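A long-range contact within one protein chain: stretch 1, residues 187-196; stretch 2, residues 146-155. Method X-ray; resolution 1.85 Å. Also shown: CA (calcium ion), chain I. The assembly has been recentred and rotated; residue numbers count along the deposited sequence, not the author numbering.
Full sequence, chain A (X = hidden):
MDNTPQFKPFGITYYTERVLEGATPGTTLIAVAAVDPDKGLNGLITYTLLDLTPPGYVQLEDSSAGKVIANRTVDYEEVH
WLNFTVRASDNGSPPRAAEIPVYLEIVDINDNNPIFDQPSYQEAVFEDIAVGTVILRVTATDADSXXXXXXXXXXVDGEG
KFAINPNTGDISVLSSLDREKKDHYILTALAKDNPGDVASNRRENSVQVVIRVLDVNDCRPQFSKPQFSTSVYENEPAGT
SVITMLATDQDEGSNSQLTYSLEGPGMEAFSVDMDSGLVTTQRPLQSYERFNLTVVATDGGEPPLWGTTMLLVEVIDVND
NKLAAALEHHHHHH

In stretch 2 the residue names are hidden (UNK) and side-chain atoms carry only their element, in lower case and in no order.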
ATOM      1  N   LEU A 187       6.097   1.304  -4.908  1.00 16.74           N
ATOM      2  CA  LEU A 187       5.356   0.074  -5.119  1.00 17.91           C
ATOM      3  C   LEU A 187       3.854   0.339  -5.013  1.00 17.83           C
ATOM      4  O   LEU A 187       3.428   1.212  -4.278  1.00 17.83           O
ATOM      5  CB  LEU A 187       5.730  -0.923  -4.062  1.00 18.14           C
ATOM      6  CG  LEU A 187       7.208  -1.268  -3.921  1.00 19.57           C
ATOM      7  CD1 LEU A 187       7.301  -2.301  -2.802  1.00 20.45           C
ATOM      8  CD2 LEU A 187       7.737  -1.731  -5.274  1.00 20.83           C
ATOM      9  N   THR A 188       3.075  -0.406  -5.777  1.00 18.42           N
ATOM     10  CA  THR A 188       1.620  -0.366  -5.668  1.00 18.41           C
ATOM     11  C   THR A 188       1.147  -1.549  -4.836  1.00 17.60           C
ATOM     12  O   THR A 188       1.365  -2.698  -5.228  1.00 18.14           O
ATOM     13  CB  THR A 188       0.981  -0.429  -7.061  1.00 19.44           C
ATOM     14  OG1 THR A 188       1.444   0.685  -7.850  1.00 20.08           O
ATOM     15  CG2 THR A 188      -0.524  -0.380  -6.948  1.00 19.70           C
ATOM     16  N   ALA A 189       0.490  -1.262  -3.717  1.00 16.45           N
ATOM     17  CA  ALA A 189      -0.159  -2.279  -2.894  1.00 15.77           C
ATOM     18  C   ALA A 189      -1.657  -2.265  -3.205  1.00 16.18           C
ATOM     19  O   ALA A 189      -2.249  -1.183  -3.344  1.00 15.72           O
ATOM     20  CB  ALA A 189       0.068  -2.020  -1.424  1.00 14.83           C
ATOM     21  N   LEU A 190      -2.253  -3.455  -3.314  1.00 15.59           N
ATOM     22  CA  LEU A 190      -3.666  -3.599  -3.675  1.00 15.97           C
ATOM     23  C   LEU A 190      -4.405  -4.285  -2.526  1.00 14.98           C
ATOM     24  O   LEU A 190      -3.855  -5.212  -1.939  1.00 13.59           O
ATOM     25  CB  LEU A 190      -3.765  -4.463  -4.903  1.00 18.48           C
ATOM     26  CG  LEU A 190      -5.078  -4.516  -5.642  1.00 21.02           C
ATOM     27  CD1 LEU A 190      -5.384  -3.173  -6.303  1.00 22.12           C
ATOM     28  CD2 LEU A 190      -4.956  -5.584  -6.727  1.00 23.17           C
ATOM     29  N   ALA A 191      -5.610  -3.807  -2.218  1.00 13.79           N
ATOM     30  CA  ALA A 191      -6.511  -4.475  -1.279  1.00 13.55           C
ATOM     31  C   ALA A 191      -7.743  -4.891  -2.081  1.00 14.45           C
ATOM     32  O   ALA A 191      -8.348  -4.043  -2.748  1.00 14.85           O
ATOM     33  CB  ALA A 191      -6.900  -3.532  -0.164  1.00 12.97           C
ATOM     34  N   LYS A 192      -8.089  -6.177  -2.048  1.00 14.22           N
ATOM     35  CA  LYS A 192      -9.199  -6.702  -2.847  1.00 15.06           C
ATOM     36  C   LYS A 192     -10.104  -7.525  -1.920  1.00 14.06           C
ATOM     37  O   LYS A 192      -9.632  -8.414  -1.189  1.00 13.52           O
ATOM     38  CB  LYS A 192      -8.658  -7.516  -4.014  1.00 17.19           C
ATOM     39  CG  LYS A 192      -9.688  -8.099  -4.962  1.00 19.65           C
ATOM     40  CD  LYS A 192      -9.021  -8.981  -6.043  1.00 22.03           C
ATOM     41  CE  LYS A 192      -7.944  -8.268  -6.825  1.00 23.48           C
ATOM     42  NZ  LYS A 192      -7.527  -9.034  -8.047  1.00 25.80           N
ATOM     43  N   ASP A 193     -11.384  -7.209  -1.912  1.00 13.43           N
ATOM     44  CA  ASP A 193     -12.304  -7.869  -1.007  1.00 13.13           C
ATOM     45  C   ASP A 193     -12.856  -9.161  -1.609  1.00 13.59           C
ATOM     46  O   ASP A 193     -12.469  -9.542  -2.707  1.00 14.20           O
ATOM     47  CB  ASP A 193     -13.405  -6.883  -0.537  1.00 13.07           C
ATOM     48  CG  ASP A 193     -14.396  -6.539  -1.620  1.00 13.62           C
ATOM     49  OD1 ASP A 193     -14.464  -7.238  -2.665  1.00 14.09           O
ATOM     50  OD2 ASP A 193     -15.152  -5.576  -1.388  1.00 13.70           O
ATOM     51  N   ASN A 194     -13.757  -9.823  -0.879  1.00 13.53           N
ATOM     52  CA  ASN A 194     -14.577 -10.925  -1.365  1.00 14.77           C
ATOM     53  C   ASN A 194     -13.762 -12.083  -1.977  1.00 15.74           C
ATOM     54  O   ASN A 194     -13.962 -12.467  -3.138  1.00 16.15           O
ATOM     55  CB  ASN A 194     -15.665 -10.391  -2.351  1.00 15.15           C
ATOM     56  CG  ASN A 194     -16.759 -11.403  -2.655  1.00 16.17           C
ATOM     57  OD1 ASN A 194     -16.983 -12.371  -1.922  1.00 15.92           O
ATOM     58  ND2 ASN A 194     -17.477 -11.160  -3.773  1.00 17.05           N
ATOM     59  N   PRO A 195     -12.786 -12.602  -1.199  1.00 16.20           N
ATOM     60  CA  PRO A 195     -11.893 -13.613  -1.748  1.00 17.26           C
ATOM     61  C   PRO A 195     -12.621 -14.862  -2.234  1.00 18.47           C
ATOM     62  O   PRO A 195     -13.648 -15.270  -1.691  1.00 18.27           O
ATOM     63  CB  PRO A 195     -10.909 -13.891  -0.578  1.00 16.99           C
ATOM     64  CG  PRO A 195     -11.716 -13.562   0.649  1.00 16.34           C
ATOM     65  CD  PRO A 195     -12.533 -12.353   0.232  1.00 15.36           C
ATOM     66  N   GLY A 196     -12.111 -15.423  -3.321  1.00 20.36           N
ATOM     67  CA  GLY A 196     -12.637 -16.626  -3.906  1.00 22.81           C
ATOM     68  C   GLY A 196     -13.793 -16.413  -4.876  1.00 24.60           C
ATOM     69  O   GLY A 196     -14.135 -17.320  -5.617  1.00 25.61           O
ATOM     70  N   UNK A 146     -19.126 -10.164   6.461  1.00 14.84           N
ATOM     71  CA  UNK A 146     -18.794 -11.505   6.021  1.00 15.01           C
ATOM     72  C   UNK A 146     -17.734 -11.463   4.932  1.00 14.42           C
ATOM     73  O   UNK A 146     -16.812 -10.696   5.030  1.00 13.81           O
ATOM     74  N   UNK A 147     -17.871 -12.325   3.931  1.00 14.91           N
ATOM     75  CA  UNK A 147     -16.849 -12.443   2.861  1.00 15.17           C
ATOM     76  C   UNK A 147     -16.631 -11.142   2.097  1.00 14.31           C
ATOM     77  O   UNK A 147     -15.519 -10.854   1.670  1.00 13.52           O
ATOM     78  o   UNK A 147     -15.222 -14.872   2.137  1.00 18.61           O
ATOM     79  c   UNK A 147     -15.908 -14.213   1.346  1.00 17.80           C
ATOM     80  c   UNK A 147     -17.162 -13.554   1.865  1.00 16.50           C
ATOM     81  n   UNK A 147     -15.583 -14.050   0.057  1.00 17.12           N
ATOM     82  N   UNK A 148     -17.696 -10.356   1.961  1.00 13.71           N
ATOM     83  CA  UNK A 148     -17.621  -9.083   1.294  1.00 13.97           C
ATOM     84  C   UNK A 148     -16.733  -8.052   1.977  1.00 13.43           C
ATOM     85  O   UNK A 148     -16.398  -7.024   1.367  1.00 13.84           O
ATOM     86  c   UNK A 148     -19.045  -8.519   1.142  1.00 13.90           C
ATOM     87  c   UNK A 148     -21.704 -10.701  -1.435  1.00 16.88           C
ATOM     88  c   UNK A 148     -20.329 -10.876  -1.554  1.00 16.51           C
ATOM     89  c   UNK A 148     -19.465 -10.189  -0.726  1.00 15.41           C
ATOM     90  c   UNK A 148     -19.951  -9.329   0.271  1.00 14.65           C
ATOM     91  c   UNK A 148     -21.322  -9.148   0.369  1.00 14.68           C
ATOM     92  c   UNK A 148     -22.190  -9.817  -0.468  1.00 15.58           C
ATOM     93  N   UNK A 149     -16.353  -8.301   3.231  1.00 13.59           N
ATOM     94  CA  UNK A 149     -15.455  -7.395   3.979  1.00 13.32           C
ATOM     95  C   UNK A 149     -14.095  -8.038   4.332  1.00 13.83           C
ATOM     96  O   UNK A 149     -13.287  -7.413   5.049  1.00 15.09           O
ATOM     97  c   UNK A 149     -16.153  -6.914   5.248  1.00 13.42           C
ATOM     98  N   UNK A 150     -13.846  -9.252   3.841  1.00 13.95           N
ATOM     99  CA  UNK A 150     -12.553  -9.875   3.985  1.00 14.08           C
ATOM    100  C   UNK A 150     -11.651  -9.328   2.899  1.00 13.44           C
ATOM    101  O   UNK A 150     -12.085  -9.213   1.754  1.00 13.50           O
ATOM    102  c   UNK A 150     -13.428 -12.074   4.967  1.00 16.23           C
ATOM    103  c   UNK A 150     -12.874 -11.656   6.333  1.00 16.48           C
ATOM    104  c   UNK A 150     -12.632 -11.385   3.870  1.00 15.15           C
ATOM    105  c   UNK A 150     -13.342 -13.586   4.802  1.00 17.13           C
ATOM    106  N   UNK A 151     -10.422  -8.988   3.282  1.00 13.06           N
ATOM    107  CA  UNK A 151      -9.465  -8.278   2.445  1.00 13.13           C
ATOM    108  C   UNK A 151      -8.224  -9.140   2.161  1.00 13.96           C
ATOM    109  O   UNK A 151      -7.654  -9.709   3.057  1.00 14.26           O
ATOM    110  c   UNK A 151      -7.920  -6.265   2.340  1.00 12.92           C
ATOM    111  c   UNK A 151      -9.053  -6.962   3.111  1.00 12.85           C
ATOM    112  c   UNK A 151     -10.280  -6.051   3.193  1.00 13.00           C
ATOM    113  c   UNK A 151     -10.045  -4.806   4.009  1.00 12.93           C
ATOM    114  N   UNK A 152      -7.837  -9.218   0.892  1.00 13.93           N
ATOM    115  CA  UNK A 152      -6.642  -9.917   0.435  1.00 14.72           C
ATOM    116  C   UNK A 152      -5.679  -8.836  -0.101  1.00 14.02           C
ATOM    117  O   UNK A 152      -6.040  -8.114  -1.023  1.00 13.57           O
ATOM    118  c   UNK A 152      -6.459 -12.734  -2.307  1.00 20.70           C
ATOM    119  c   UNK A 152      -7.061 -10.886  -0.676  1.00 16.21           C
ATOM    120  o   UNK A 152      -7.636 -12.746  -2.735  1.00 22.58           O
ATOM    121  c   UNK A 152      -5.957 -11.622  -1.396  1.00 18.39           C
ATOM    122  o   UNK A 152      -5.658 -13.634  -2.600  1.00 23.08           O
ATOM    123  N   UNK A 153      -4.511  -8.687   0.533  1.00 13.12           N
ATOM    124  CA  UNK A 153      -3.453  -7.774   0.085  1.00 12.94           C
ATOM    125  C   UNK A 153      -2.539  -8.392  -0.949  1.00 13.53           C
ATOM    126  O   UNK A 153      -2.242  -9.586  -0.907  1.00 13.98           O
ATOM    127  c   UNK A 153      -3.869  -7.135   3.429  1.00 12.81           C
ATOM    128  c   UNK A 153      -3.444  -6.544   2.267  1.00 12.28           C
ATOM    129  c   UNK A 153      -3.833  -5.243   2.035  1.00 12.28           C
ATOM    130  c   UNK A 153      -2.610  -7.297   1.264  1.00 12.56           C
ATOM    131  c   UNK A 153      -5.016  -5.118   4.075  1.00 12.51           C
ATOM    132  o   UNK A 153      -5.851  -4.412   4.933  1.00 13.51           O
ATOM    133  c   UNK A 153      -4.679  -6.453   4.327  1.00 13.10           C
ATOM    134  c   UNK A 153      -4.612  -4.542   2.946  1.00 12.41           C
ATOM    135  N   UNK A 154      -2.096  -7.584  -1.890  1.00 13.60           N
ATOM    136  CA  UNK A 154      -1.093  -8.025  -2.857  1.00 14.58           C
ATOM    137  C   UNK A 154      -0.229  -6.822  -3.275  1.00 14.91           C
ATOM    138  O   UNK A 154      -0.530  -5.693  -2.936  1.00 14.06           O
ATOM    139  o   UNK A 154      -2.587  -7.738  -4.739  1.00 15.75           O
ATOM    140  c   UNK A 154      -1.750  -8.665  -4.069  1.00 16.00           C
ATOM    141  N   UNK A 155       0.882  -7.106  -3.944  1.00 16.30           N
ATOM    142  CA  UNK A 155       1.732  -6.072  -4.547  1.00 17.03           C
ATOM    143  C   UNK A 155       1.625  -6.308  -6.024  1.00 18.66           C
ATOM    144  O   UNK A 155       1.673  -7.453  -6.487  1.00 18.34           O
ATOM    145  c   UNK A 155       5.081  -6.129  -2.522  1.00 17.63           C
ATOM    146  c   UNK A 155       3.211  -6.225  -4.149  1.00 17.36           C
ATOM    147  c   UNK A 155       3.587  -5.898  -2.733  1.00 17.37           C
ATOM    148  c   UNK A 155       3.212  -4.460  -2.351  1.00 17.04           C
TER
HETATM  149 CA    CA I2608     -16.598  -4.896   0.289  1.00 13.06          CA

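Position 146 carries no side-chain atoms and makes no contact with stretch 1; its phi of 58° by itself favours glycine, and the residue is Gly146. Position 147 has two carbons, the second bearing one oxygen and one nitrogen, which makes a short carboxamide. Its nitrogen lies 2.9 Å from Asn194 OD1 and 2.9 Å from Pro195 O, and two acceptors around one nitrogen call for an amide that donates both hydrogens: Asn147, hydrogen-bonded through ND2 to each.

At position 148 one carbon leads to a ring of six carbons with no heteroatom, hence Phe148. Its CA-to-CB bond points away from stretch 1, yet the ring returns, and Asn194 OD1 sits at its edge, 3.5 Å from Phe148 CD1. Position 149 has a single carbon, directed away and out of contact: Ala149. Position 150 has four carbons forked at the second, the pattern of leucine, and in Leu150 CB packs 3.8 Å from Pro195 CD.

Four carbons recur at position 151, but the fork is at the first and one arm is two carbons long. This is Ile151, whose CG2 lies 3.8 Å from Ala191 CB. Position 152 shows three carbons, the third holding two oxygens, a carboxylate at glutamate length; Glu152 OE1 comes within 4.1 Å of Pro195 CB and is hydrogen-bonded elsewhere in the structure. At position 153 a six-carbon ring bears one oxygen: Tyr153, with CE1 4.0 Å from Ala191 CB. Position 154 has one carbon and one oxygen, unbranched, so it is Ser154; its OG is 3.5 Å from Leu190 CB. Position 155, four carbons forked at the second, is Leu155, whose CD2 meets Ala189 CB at 4.1 Å and whose CD1 approaches Leu187 CD1 at 4.4 Å.

The contact is an antiparallel pairing of strands. Leu190 and Ser154 exchange two backbone hydrogen bonds, Leu190 N to Ser154 O at 2.8 Å and Ser154 N to Leu190 O at 3.0 Å; Lys192 and Glu152 do likewise, with Glu152 N to Lys192 O at 2.9 Å and Lys192 N to Glu152 O at 3.0 Å. Ala189 and Ala191 share one face with Ile151, Tyr153 and Leu155, giving that side its apolar packing. Beyond the paired strands, Asn147 secures the turn at Asn194 and Pro195, while a calcium ion joins the stretches by binding both Phe148 O (2.4 Å from the metal CA) and Asp193 OD2 (2.3 Å from CA).

Stretch 2 (146-155) GNFALIEYSL
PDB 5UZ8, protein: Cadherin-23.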